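Local coordinates for cytoplasmic Protein STM1381 (Salmonella enterica subsp. enterica serovar Typhimurium, PDB 3SOZ), which is of unknown function but has a fold related to the glutaminase domain of class I glutamine amidotransferases, at residues A[37-42]-A[47-52]; A[76-81]-A[217-222]; A[85-90]-A[98-103]; A[152-157]-A[195-200]; A[167-172]-A[203-208]. All blocks are in the same frame, centred on the assembly; numbering follows the deposited sequence.

From the N terminus, contact 1 comes first: it closes a loop of four residues between helix 36-42 and strand 48-53, and lies in series with all the others. Contact 2 opens at the end of strand 73-77 and closes 135 residues later, after strand 211-216, so contacts 3, 4 and 5 all nest inside its loop. Contact 3 closes a short loop ahead of helix 100-109. Contacts 4 and 5 cross, their segments alternating along the chain, and they meet where A195 packs on L203. L38 touching C220 joins contact 1 to contact 2. Contacts 1, 2, 4 and 5 all reach the large mixed sheet, and contact 3 is tied in through the touch of S81 on L101.

Contact 1 of 5, residues A[37-42]-A[47-52]; sequences YLLSCL and IDVDYM
The carbonyl oxygen of L42, at the close of helix 36-42, accepts from the backbone of I47. I47 N gives L42 O a weak hydrogen bond of 3.2 Å, bent to 129° at the hydrogen, with the isoleucine side chain beside it. The bond spans a four-residue turn that reverses the chain, and the short segments of helix and strand run roughly antiparallel with axes 8.9 Å apart. Beyond the turn the join is apolar. V49 spreads its two methyls along the helix: CG2 lies 4.0 Å from L42 CB, and CG1 lies 4.2 Å from L39 CG. A beta-branched valine suits an extended strand and gives the helix a compact, oily surface. Y51 extends this face. Its CG is anti to the backbone N (chi1 -178°), which brings the ring under L39, the two side chains crossing at about a right angle. L39 CD2 sits over one ring face, 4.1 Å from the centroid and 22° off the normal. That is a CH-pi contact, offset toward the rim nearest Y51 CG. On the helix itself, Y37 O takes both C41 N and S40 OG, the hydroxyl arriving on a lone pair in the carbonyl plane at 2.9 Å. The unit resembles the second half of a beta-alpha-beta crossover: strand 48-53 pairs in parallel with strand 5-10, whose F8 and I6 touch L39 and V49, while helix 235-246 packs on L38, C41 and L42.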
# COMPACT_ATOMS: atom_id res chain seq x y z
N TYR A 37 -21.79 19.24 -9.81
CA TYR A 37 -22.84 19.76 -8.96
C TYR A 37 -22.29 20.82 -8.02
O TYR A 37 -22.73 21.97 -8.07
CB TYR A 37 -23.55 18.65 -8.18
CG TYR A 37 -24.79 19.18 -7.48
CD1 TYR A 37 -25.86 19.72 -8.22
CD2 TYR A 37 -24.88 19.18 -6.08
CE1 TYR A 37 -26.98 20.24 -7.58
CE2 TYR A 37 -25.99 19.69 -5.43
CZ TYR A 37 -27.04 20.22 -6.17
OH TYR A 37 -28.14 20.72 -5.50
N LEU A 38 -21.32 20.45 -7.19
CA LEU A 38 -20.66 21.37 -6.25
C LEU A 38 -20.12 22.68 -6.86
O LEU A 38 -20.14 23.73 -6.23
CB LEU A 38 -19.54 20.64 -5.52
CG LEU A 38 -18.70 21.50 -4.59
CD1 LEU A 38 -19.59 22.07 -3.50
CD2 LEU A 38 -17.54 20.74 -4.01
N LEU A 39 -19.62 22.60 -8.08
CA LEU A 39 -19.18 23.80 -8.77
C LEU A 39 -20.35 24.69 -9.20
O LEU A 39 -20.34 25.89 -8.92
CB LEU A 39 -18.31 23.44 -9.96
CG LEU A 39 -16.81 23.63 -9.81
CD1 LEU A 39 -16.25 23.27 -8.44
CD2 LEU A 39 -16.18 22.82 -10.90
N SER A 40 -21.35 24.10 -9.84
CA SER A 40 -22.57 24.85 -10.16
C SER A 40 -23.14 25.50 -8.90
O SER A 40 -23.73 26.57 -8.99
CB SER A 40 -23.63 23.96 -10.83
OG SER A 40 -24.50 23.36 -9.87
N CYS A 41 -22.94 24.85 -7.75
CA CYS A 41 -23.40 25.35 -6.43
C CYS A 41 -22.59 26.52 -5.86
O CYS A 41 -23.13 27.39 -5.19
CB CYS A 41 -23.33 24.21 -5.40
SG CYS A 41 -24.86 23.31 -5.16
N LEU A 42 -21.29 26.48 -6.09
CA LEU A 42 -20.37 27.49 -5.62
C LEU A 42 -20.56 28.77 -6.40
O LEU A 42 -20.67 29.84 -5.80
CB LEU A 42 -18.94 26.98 -5.73
CG LEU A 42 -18.44 26.53 -4.36
CD1 LEU A 42 -19.60 26.04 -3.53
CD2 LEU A 42 -17.34 25.50 -4.44
N ILE A 47 -19.74 32.85 -6.15
CA ILE A 47 -18.34 32.55 -6.04
C ILE A 47 -17.78 32.37 -7.45
O ILE A 47 -18.35 31.66 -8.28
CB ILE A 47 -18.03 31.38 -5.09
CG1 ILE A 47 -18.38 31.78 -3.65
CG2 ILE A 47 -16.54 31.01 -5.16
CD1 ILE A 47 -18.18 30.70 -2.61
N ASP A 48 -16.70 33.09 -7.70
CA ASP A 48 -15.96 33.03 -8.94
C ASP A 48 -14.96 31.86 -8.85
O ASP A 48 -14.04 31.85 -8.02
CB ASP A 48 -15.25 34.37 -9.18
CG ASP A 48 -14.82 34.57 -10.63
OD1 ASP A 48 -15.66 34.40 -11.54
OD2 ASP A 48 -13.62 34.90 -10.86
N VAL A 49 -15.18 30.86 -9.72
CA VAL A 49 -14.41 29.61 -9.68
C VAL A 49 -13.66 29.32 -10.96
O VAL A 49 -14.27 29.06 -12.01
CB VAL A 49 -15.30 28.37 -9.33
CG1 VAL A 49 -14.46 27.10 -9.31
CG2 VAL A 49 -16.00 28.56 -7.99
N ASP A 50 -12.33 29.36 -10.85
CA ASP A 50 -11.44 28.69 -11.81
C ASP A 50 -11.39 27.17 -11.46
O ASP A 50 -11.03 26.79 -10.33
CB ASP A 50 -10.04 29.32 -11.75
CG ASP A 50 -9.99 30.75 -12.33
OD1 ASP A 50 -10.94 31.14 -13.07
OD2 ASP A 50 -8.99 31.47 -12.07
N TYR A 51 -11.82 26.33 -12.41
CA TYR A 51 -11.73 24.88 -12.25
C TYR A 51 -10.42 24.44 -12.82
O TYR A 51 -10.14 24.67 -13.98
CB TYR A 51 -12.86 24.14 -12.99
CG TYR A 51 -12.86 22.61 -12.82
CD1 TYR A 51 -12.44 22.03 -11.63
CD2 TYR A 51 -13.31 21.76 -13.84
CE1 TYR A 51 -12.44 20.66 -11.44
CE2 TYR A 51 -13.31 20.34 -13.67
CZ TYR A 51 -12.86 19.82 -12.45
OH TYR A 51 -12.85 18.47 -12.19
N MSE A 52 -9.59 23.81 -12.01
CA MSE A 52 -8.35 23.29 -12.56
C MSE A 52 -8.32 21.76 -12.47
O MSE A 52 -8.04 21.20 -11.41
CB MSE A 52 -7.15 23.94 -11.90
CG MSE A 52 -5.89 23.32 -12.32
SE MSE A 52 -4.27 24.23 -11.77
CE MSE A 52 -4.24 23.74 -9.94

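Contact 2 of 5, residues A[76-81]-A[217-222]; sequences ISDIGS and ASDCSP
At the carboxyl ends of the parallel strands 73-77 and 211-216, consistent with the flavodoxin-like fold of class I glutaminase domains, the loops that follow the two strands meet, and D78 and D219 face each other there. In class I glutamine amidotransferases these strand ends carry the active site; here the role is unknown, but a glycerol, probably from the crystallisation liquor, may mark a pocket. D78 OD2 and D219 OD2 approach to 3.8 Å with their carboxylate planes 83° apart. Two acidic groups this close would probably repel if both were charged; D219 OD2 has a hydrogen bond to the glycerol. Each aspartate holds CG anti to its backbone N (chi1 -151° for D78), a setting that reaches the carboxylates toward one another. The other oxygen of D78, OD1, is taken by L121 N, which steadies the group. Deeper in, S77 OG lies 4.4 Å from C220 SG, a loose contact of two small side chains, with I117 of strand 113-117 touching both. The loop 217-222 also braces D219 from within: S221 OG donates to D219 OD1 over 3.0 Å, meeting that oxygen from above the carboxylate plane.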
# COMPACT_ATOMS: atom_id res chain seq x y z
N ILE A 76 -8.61 21.68 -2.91
CA ILE A 76 -8.18 20.38 -3.35
C ILE A 76 -9.25 19.35 -3.00
O ILE A 76 -9.59 19.16 -1.84
CB ILE A 76 -6.85 19.99 -2.68
CG1 ILE A 76 -5.86 21.15 -2.81
CG2 ILE A 76 -6.29 18.68 -3.33
CD1 ILE A 76 -4.57 20.92 -2.10
N SER A 77 -9.74 18.65 -3.99
CA SER A 77 -10.73 17.65 -3.69
C SER A 77 -10.43 16.34 -4.37
O SER A 77 -10.49 16.23 -5.59
CB SER A 77 -12.14 18.14 -4.05
OG SER A 77 -12.72 17.37 -5.08
N ASP A 78 -10.13 15.34 -3.54
CA ASP A 78 -9.91 13.99 -4.04
C ASP A 78 -8.79 13.92 -5.10
O ASP A 78 -8.98 13.32 -6.15
CB ASP A 78 -11.21 13.46 -4.65
CG ASP A 78 -11.33 11.93 -4.54
OD1 ASP A 78 -10.48 11.23 -3.90
OD2 ASP A 78 -12.30 11.45 -5.14
N ILE A 79 -7.66 14.56 -4.84
CA ILE A 79 -6.52 14.45 -5.71
C ILE A 79 -5.31 14.11 -4.90
O ILE A 79 -4.96 14.83 -4.01
CB ILE A 79 -6.23 15.78 -6.33
CG1 ILE A 79 -7.44 16.32 -7.07
CG2 ILE A 79 -5.04 15.66 -7.28
CD1 ILE A 79 -7.67 15.61 -8.39
N GLY A 80 -4.64 13.03 -5.23
CA GLY A 80 -3.42 12.65 -4.49
C GLY A 80 -2.21 13.56 -4.63
O GLY A 80 -2.03 14.26 -5.62
N SER A 81 -1.36 13.52 -3.61
CA SER A 81 -0.10 14.23 -3.63
C SER A 81 0.82 13.93 -4.81
O SER A 81 1.58 14.83 -5.26
CB SER A 81 0.65 14.02 -2.33
OG SER A 81 1.25 12.75 -2.26
N ALA A 217 -13.84 15.63 6.04
CA ALA A 217 -13.33 14.24 6.06
C ALA A 217 -14.04 13.28 5.11
O ALA A 217 -13.70 12.09 5.09
CB ALA A 217 -13.34 13.66 7.45
N SER A 218 -14.99 13.78 4.34
CA SER A 218 -15.79 12.94 3.48
C SER A 218 -15.72 13.53 2.10
O SER A 218 -14.89 14.38 1.84
CB SER A 218 -17.24 12.85 3.96
OG SER A 218 -17.95 11.83 3.29
N ASP A 219 -16.57 13.07 1.21
CA ASP A 219 -16.46 13.42 -0.18
C ASP A 219 -17.64 14.31 -0.47
O ASP A 219 -18.73 14.11 0.04
CB ASP A 219 -16.54 12.14 -1.03
CG ASP A 219 -15.96 12.31 -2.44
OD1 ASP A 219 -16.11 13.34 -3.12
OD2 ASP A 219 -15.36 11.34 -2.92
N CYS A 220 -17.41 15.32 -1.28
CA CYS A 220 -18.50 16.15 -1.74
C CYS A 220 -19.28 15.45 -2.89
O CYS A 220 -20.15 16.04 -3.49
CB CYS A 220 -17.93 17.48 -2.22
SG CYS A 220 -16.93 17.24 -3.74
N SER A 221 -18.96 14.20 -3.19
CA SER A 221 -19.61 13.52 -4.33
C SER A 221 -19.59 12.01 -4.15
O SER A 221 -19.10 11.55 -3.13
CB SER A 221 -18.98 13.94 -5.69
OG SER A 221 -17.59 14.15 -5.56
N PRO A 222 -20.11 11.24 -5.11
CA PRO A 222 -20.18 9.78 -4.92
C PRO A 222 -18.78 9.16 -4.75
O PRO A 222 -17.83 9.73 -5.25
CB PRO A 222 -20.82 9.30 -6.22
CG PRO A 222 -21.60 10.49 -6.76
CD PRO A 222 -20.74 11.67 -6.37

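Contact 3 of 5, residues A[85-90]-A[98-103]; sequences LLQNRT and PDALQL
L85 makes the apolar contact with L101 and also rests against the carboxylate of D99. Its CG lies 3.8 Å from L101 CD2, and the two leucine side chains cross at about a right angle, one branch set against the fork of the other. CG of L85 stands anti to the carbonyl carbon (chi1 -63°); this, with chi2 near 168°, brings CD2 to D99, 3.7 Å from OD1. L85 and D99 lie side by side and point the same way, so this methyl lies against the carboxylate. A100 CB packs against the end of the Q87 side chain; a residue as small as alanine lets that chain come close.

The polar part of the arrangement lies within 98-103. D99 is the N-cap of helix 100-109, and its OD1 accepts two backbone amides, L101 N at 2.6 Å and Q102 N at 2.9 Å. The first donor arrives nearly along the C-O axis, the second from above the carboxylate plane. Aspartate suits this place because its short acid can accept from first-turn amides that lack a carbonyl of a preceding turn, and the negative charge probably interacts well with the helix dipole.

E153 and Q156 of a neighbouring subunit pack on L85 and D99. Within the chain F61 packs on Q87 and A100, and F84 of helix 81-85, which ends at L85, touches A100 and L101 of helix 100-109.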
# COMPACT_ATOMS: atom_id res chain seq x y z
N LEU A 85 3.33 16.55 -6.90
CA LEU A 85 4.77 16.35 -6.90
C LEU A 85 5.34 15.79 -8.20
O LEU A 85 6.46 16.14 -8.59
CB LEU A 85 5.17 15.42 -5.76
CG LEU A 85 4.87 15.99 -4.39
CD1 LEU A 85 5.01 14.94 -3.32
CD2 LEU A 85 5.78 17.18 -4.13
N LEU A 86 4.59 14.92 -8.89
CA LEU A 86 5.11 14.26 -10.09
C LEU A 86 4.41 14.73 -11.37
O LEU A 86 3.70 13.95 -12.02
CB LEU A 86 5.04 12.74 -9.94
CG LEU A 86 5.77 12.30 -8.66
CD1 LEU A 86 5.49 10.83 -8.37
CD2 LEU A 86 7.27 12.51 -8.75
N GLN A 87 4.59 16.00 -11.71
CA GLN A 87 3.99 16.59 -12.90
C GLN A 87 4.69 15.99 -14.11
O GLN A 87 5.75 15.33 -13.95
CB GLN A 87 4.12 18.11 -12.86
CG GLN A 87 3.30 18.80 -11.77
CD GLN A 87 3.73 20.25 -11.53
OE1 GLN A 87 3.97 20.64 -10.40
NE2 GLN A 87 3.79 21.06 -12.58
N ASN A 88 4.13 16.16 -15.30
CA ASN A 88 4.66 15.42 -16.44
C ASN A 88 6.13 15.73 -16.71
O ASN A 88 6.91 14.84 -17.02
CB ASN A 88 3.85 15.67 -17.68
CG ASN A 88 2.40 15.22 -17.57
OD1 ASN A 88 1.60 15.57 -18.44
ND2 ASN A 88 2.05 14.46 -16.53
N ARG A 89 6.50 17.00 -16.54
CA ARG A 89 7.83 17.49 -16.80
C ARG A 89 8.83 16.96 -15.81
O ARG A 89 9.97 16.80 -16.16
CB ARG A 89 7.87 19.03 -16.84
CG ARG A 89 7.19 19.67 -18.07
CD ARG A 89 7.78 21.04 -18.42
NE ARG A 89 6.82 21.83 -19.21
CZ ARG A 89 7.11 22.67 -20.21
NH1 ARG A 89 8.37 22.87 -20.61
NH2 ARG A 89 6.12 23.33 -20.82
N THR A 90 8.42 16.66 -14.59
CA THR A 90 9.33 16.03 -13.62
C THR A 90 9.45 14.58 -13.91
O THR A 90 10.54 14.06 -14.07
CB THR A 90 8.82 16.12 -12.18
OG1 THR A 90 8.70 17.50 -11.79
CG2 THR A 90 9.76 15.43 -11.23
N PRO A 98 9.49 23.67 -9.50
CA PRO A 98 9.36 23.80 -8.03
C PRO A 98 8.23 22.94 -7.40
O PRO A 98 7.18 22.70 -8.05
CB PRO A 98 9.07 25.30 -7.82
CG PRO A 98 9.48 25.96 -9.15
CD PRO A 98 9.11 24.92 -10.19
N ASP A 99 8.47 22.48 -6.17
CA ASP A 99 7.49 21.72 -5.38
C ASP A 99 6.16 22.46 -5.29
O ASP A 99 6.05 23.41 -4.53
CB ASP A 99 8.06 21.44 -3.98
CG ASP A 99 7.06 20.74 -3.04
OD1 ASP A 99 5.83 20.78 -3.30
OD2 ASP A 99 7.52 20.15 -2.03
N ALA A 100 5.17 22.03 -6.06
CA ALA A 100 3.79 22.61 -6.11
C ALA A 100 3.08 22.71 -4.77
O ALA A 100 2.14 23.51 -4.60
CB ALA A 100 2.92 21.81 -7.05
N LEU A 101 3.51 21.88 -3.82
CA LEU A 101 2.89 21.80 -2.51
C LEU A 101 3.57 22.80 -1.58
O LEU A 101 2.94 23.29 -0.62
CB LEU A 101 3.00 20.37 -1.97
CG LEU A 101 1.85 19.33 -2.02
CD1 LEU A 101 0.70 19.63 -3.00
CD2 LEU A 101 2.38 17.92 -2.23
N GLN A 102 4.85 23.10 -1.84
CA GLN A 102 5.51 24.21 -1.19
C GLN A 102 4.75 25.44 -1.63
O GLN A 102 4.40 26.27 -0.81
CB GLN A 102 6.99 24.35 -1.58
CG GLN A 102 8.01 23.98 -0.51
CD GLN A 102 7.66 24.51 0.86
OE1 GLN A 102 8.13 23.98 1.86
NE2 GLN A 102 6.84 25.54 0.92
N LEU A 103 4.48 25.54 -2.93
CA LEU A 103 3.71 26.66 -3.44
C LEU A 103 2.41 26.90 -2.71
O LEU A 103 2.10 28.05 -2.38
CB LEU A 103 3.45 26.55 -4.95
CG LEU A 103 4.60 27.15 -5.78
CD1 LEU A 103 4.80 26.47 -7.17
CD2 LEU A 103 4.42 28.68 -5.87

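Contact 4 of 5, residues A[152-157]-A[195-200]; sequences VELPQG and AEINGD
L154 reaches from its strand toward I197 and N198, and its tip does the touching. CB and CG carry the chain across without themselves touching segment 195-200. CG lies anti to the carbonyl carbon (chi1 -61°), and the two methyls then part company. CD1 meets I197 CD1 at 4.2 Å, where the two side chains cross obliquely. CD2 turns to the amide and lies 4.5 Å from N198 ND2. That nitrogen also lies 4.1 Å from V152 CG1, so one amide group lies near two methyls while its real polar partner is Y182 OH. Strand 175-187, which bears Y182, pairs with strand 151-154, and its tyrosine touches V152, L154 and I197 as well. N198 and G199 form the corner of a type I' turn from I197 to D200, with positive phi at both; asparagine and glycine tolerate that backbone well. G157 likewise has positive phi at the end of a type I turn. Backbone hydrogen bonds run from P155 to a neighbouring subunit. The join between strand 151-154 and the turn at 197-200 thus rests on loose van der Waals contact of methyls with each other and with an amide, with N198 ND2 hydrogen-bonded to Y182 OH.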
# COMPACT_ATOMS: atom_id res chain seq x y z
N VAL A 152 -12.82 4.89 6.23
CA VAL A 152 -13.77 4.22 7.08
C VAL A 152 -15.00 4.11 6.21
O VAL A 152 -15.61 5.12 5.84
CB VAL A 152 -14.05 5.03 8.37
CG1 VAL A 152 -14.84 4.19 9.37
CG2 VAL A 152 -12.75 5.45 8.99
N GLU A 153 -15.33 2.87 5.81
CA GLU A 153 -16.45 2.66 4.89
C GLU A 153 -17.65 2.44 5.74
O GLU A 153 -17.57 1.69 6.73
CB GLU A 153 -16.25 1.46 3.97
CG GLU A 153 -14.97 1.47 3.22
CD GLU A 153 -14.96 2.38 1.99
OE1 GLU A 153 -15.93 3.14 1.75
OE2 GLU A 153 -13.94 2.31 1.23
N LEU A 154 -18.74 3.09 5.35
CA LEU A 154 -20.00 3.11 6.07
C LEU A 154 -21.07 2.74 5.08
O LEU A 154 -21.85 3.60 4.62
CB LEU A 154 -20.29 4.51 6.60
CG LEU A 154 -19.25 5.06 7.58
CD1 LEU A 154 -19.52 6.52 7.89
CD2 LEU A 154 -19.11 4.18 8.85
N PRO A 155 -21.12 1.45 4.72
CA PRO A 155 -22.14 1.14 3.75
C PRO A 155 -23.53 1.44 4.30
O PRO A 155 -24.44 1.71 3.52
CB PRO A 155 -21.97 -0.35 3.49
CG PRO A 155 -20.95 -0.83 4.46
CD PRO A 155 -20.22 0.33 5.03
N GLN A 156 -23.68 1.40 5.62
CA GLN A 156 -24.99 1.58 6.28
C GLN A 156 -25.27 3.05 6.42
O GLN A 156 -26.41 3.45 6.65
CB GLN A 156 -25.03 0.94 7.66
CG GLN A 156 -24.08 1.60 8.65
CD GLN A 156 -22.63 1.05 8.59
OE1 GLN A 156 -22.05 0.84 7.54
NE2 GLN A 156 -22.09 0.78 9.73
N GLY A 157 -24.25 3.86 6.25
CA GLY A 157 -24.40 5.29 6.31
C GLY A 157 -24.38 5.69 7.75
O GLY A 157 -24.72 4.92 8.62
N ALA A 195 -17.83 19.44 13.74
CA ALA A 195 -18.77 18.36 13.40
C ALA A 195 -18.03 17.08 13.51
O ALA A 195 -16.85 17.05 13.32
CB ALA A 195 -19.28 18.49 12.00
N GLU A 196 -18.73 16.00 13.83
CA GLU A 196 -18.11 14.69 13.95
C GLU A 196 -18.95 13.57 13.33
O GLU A 196 -20.15 13.68 13.21
CB GLU A 196 -17.78 14.37 15.39
CG GLU A 196 -16.60 15.13 15.92
CD GLU A 196 -16.14 14.61 17.29
OE1 GLU A 196 -16.97 14.51 18.22
OE2 GLU A 196 -14.92 14.31 17.43
N ILE A 197 -18.29 12.50 12.93
CA ILE A 197 -18.98 11.37 12.30
C ILE A 197 -18.42 10.14 12.96
O ILE A 197 -17.24 10.15 13.33
CB ILE A 197 -18.80 11.40 10.75
CG1 ILE A 197 -19.64 10.34 10.06
CG2 ILE A 197 -17.30 11.41 10.36
CD1 ILE A 197 -19.84 10.60 8.63
N ASN A 198 -19.27 9.14 13.22
CA ASN A 198 -18.86 7.87 13.81
C ASN A 198 -17.77 8.06 14.85
O ASN A 198 -16.82 7.28 14.94
CB ASN A 198 -18.40 6.92 12.68
CG ASN A 198 -18.13 5.50 13.14
OD1 ASN A 198 -18.94 4.89 13.82
ND2 ASN A 198 -17.00 4.96 12.73
N GLY A 199 -17.89 9.14 15.63
CA GLY A 199 -16.98 9.45 16.75
C GLY A 199 -15.57 9.84 16.32
O GLY A 199 -14.60 9.56 17.04
N ASP A 200 -15.47 10.48 15.14
CA ASP A 200 -14.20 10.92 14.57
C ASP A 200 -14.45 12.29 13.96
O ASP A 200 -15.59 12.62 13.64
CB ASP A 200 -13.76 9.98 13.44
CG ASP A 200 -13.14 8.71 13.94
OD1 ASP A 200 -12.44 8.77 14.97
OD2 ASP A 200 -13.36 7.64 13.28

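Contact 5 of 5, residues A[167-172]-A[203-208]; sequences HVITQP and LVMGTY
I169 packs on L203 and M205 by using its two branches separately. With chi1 at -63°, CG1 stands anti to the carbonyl carbon and CG2 anti to the backbone N, which points the two branches at different partners. CG2 lies 4.1 Å from L203 CD1, and the two side chains meet at a slant. The longer branch runs out extended, and its CD1 ends 4.4 Å from the selenium of M205, a selenomethionine. L203 and M205 are two residues apart along the chain, so both can face the same isoleucine; a branched chain that fills two positions at once suits the place.

The loop shapes itself for this. H167 turns its ring edge to the following turn, with ND1 accepting from I169 N at 3.0 Å. The bond is almost straight, 176° at the hydrogen, and the donor lies in the ring plane, 1° out of it. H167 O takes T170 N at 3.1 Å, so a single residue closes the turn through its side chain and its carbonyl, which would hold I169 in place.

Helix 235-246 packs on the same residues: F238 and T245 touch I169, and I246 touches M205. L194 of strand 192-197 packs on H167 and I169. An ND1 that accepts a backbone N-H is consistent with a neutral imidazole carrying its proton on NE2, while the join to the strand is apolar, made by I169 with L203 and M205.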
# COMPACT_ATOMS: atom_id res chain seq x y z
N HIS A 167 -20.75 28.25 15.50
CA HIS A 167 -20.09 28.66 14.25
C HIS A 167 -21.06 28.95 13.11
O HIS A 167 -22.14 28.36 13.00
CB HIS A 167 -19.06 27.61 13.80
CG HIS A 167 -18.02 28.13 12.84
ND1 HIS A 167 -18.30 28.43 11.53
CD2 HIS A 167 -16.69 28.34 13.01
CE1 HIS A 167 -17.19 28.85 10.94
NE2 HIS A 167 -16.20 28.80 11.81
N VAL A 168 -20.64 29.87 12.27
CA VAL A 168 -21.43 30.33 11.16
C VAL A 168 -21.81 29.19 10.22
O VAL A 168 -22.93 29.14 9.73
CB VAL A 168 -20.68 31.43 10.39
CG1 VAL A 168 -21.67 32.44 9.83
CG2 VAL A 168 -19.68 32.15 11.31
N ILE A 169 -20.87 28.27 9.98
CA ILE A 169 -21.10 27.17 9.02
C ILE A 169 -22.19 26.25 9.53
O ILE A 169 -23.00 25.73 8.75
CB ILE A 169 -19.80 26.34 8.78
CG1 ILE A 169 -18.72 27.21 8.14
CG2 ILE A 169 -20.07 25.13 7.91
CD1 ILE A 169 -17.31 26.78 8.48
N THR A 170 -22.23 26.13 10.85
CA THR A 170 -22.92 25.08 11.58
C THR A 170 -24.28 25.49 12.16
O THR A 170 -25.04 24.63 12.64
CB THR A 170 -21.98 24.58 12.71
OG1 THR A 170 -21.96 23.15 12.73
CG2 THR A 170 -22.37 25.14 14.09
N GLN A 171 -24.59 26.79 12.15
CA GLN A 171 -25.85 27.25 12.78
C GLN A 171 -27.08 26.64 12.09
O GLN A 171 -27.83 25.88 12.73
CB GLN A 171 -25.97 28.80 12.90
CG GLN A 171 -25.09 29.50 14.01
CD GLN A 171 -24.76 28.66 15.30
OE1 GLN A 171 -24.36 29.23 16.34
NE2 GLN A 171 -24.88 27.32 15.22
N PRO A 172 -27.24 26.91 10.78
CA PRO A 172 -28.49 26.67 10.03
C PRO A 172 -29.08 25.24 10.06
O PRO A 172 -30.19 25.03 9.53
CB PRO A 172 -28.11 27.08 8.59
CG PRO A 172 -26.88 27.94 8.75
CD PRO A 172 -26.15 27.34 9.87
N LEU A 203 -15.27 17.91 10.37
CA LEU A 203 -15.05 19.28 9.91
C LEU A 203 -14.06 19.85 10.87
O LEU A 203 -14.35 19.99 12.04
CB LEU A 203 -16.32 20.10 9.98
CG LEU A 203 -16.65 20.93 8.74
CD1 LEU A 203 -17.60 22.05 9.10
CD2 LEU A 203 -15.39 21.46 8.08
N VAL A 204 -12.86 20.11 10.39
CA VAL A 204 -11.83 20.63 11.24
C VAL A 204 -11.34 21.93 10.67
O VAL A 204 -11.05 22.06 9.47
CB VAL A 204 -10.70 19.63 11.45
CG1 VAL A 204 -9.63 20.19 12.33
CG2 VAL A 204 -11.26 18.40 12.06
N MSE A 205 -11.29 22.91 11.57
CA MSE A 205 -10.81 24.24 11.26
C MSE A 205 -9.48 24.49 11.90
O MSE A 205 -9.17 23.98 12.99
CB MSE A 205 -11.79 25.26 11.77
CG MSE A 205 -12.02 26.30 10.78
SE MSE A 205 -13.26 25.54 9.55
CE MSE A 205 -12.86 26.77 8.06
N GLY A 206 -8.68 25.30 11.24
CA GLY A 206 -7.34 25.58 11.77
C GLY A 206 -6.76 26.78 11.07
O GLY A 206 -7.45 27.42 10.28
N THR A 207 -5.49 27.07 11.35
CA THR A 207 -4.82 28.24 10.77
C THR A 207 -3.37 27.84 10.46
O THR A 207 -2.77 27.04 11.21
CB THR A 207 -4.75 29.49 11.76
OG1 THR A 207 -3.97 29.15 12.93
CG2 THR A 207 -6.16 30.00 12.14
N TYR A 208 -2.81 28.41 9.39
CA TYR A 208 -1.42 28.18 9.07
C TYR A 208 -0.68 29.52 8.83
O TYR A 208 -0.78 30.14 7.75
CB TYR A 208 -1.28 27.15 7.93
CG TYR A 208 0.16 26.80 7.58
CD1 TYR A 208 0.99 26.10 8.49
CD2 TYR A 208 0.69 27.14 6.34
CE1 TYR A 208 2.32 25.78 8.15
CE2 TYR A 208 2.00 26.83 6.00
CZ TYR A 208 2.80 26.16 6.90
OH TYR A 208 4.11 25.87 6.51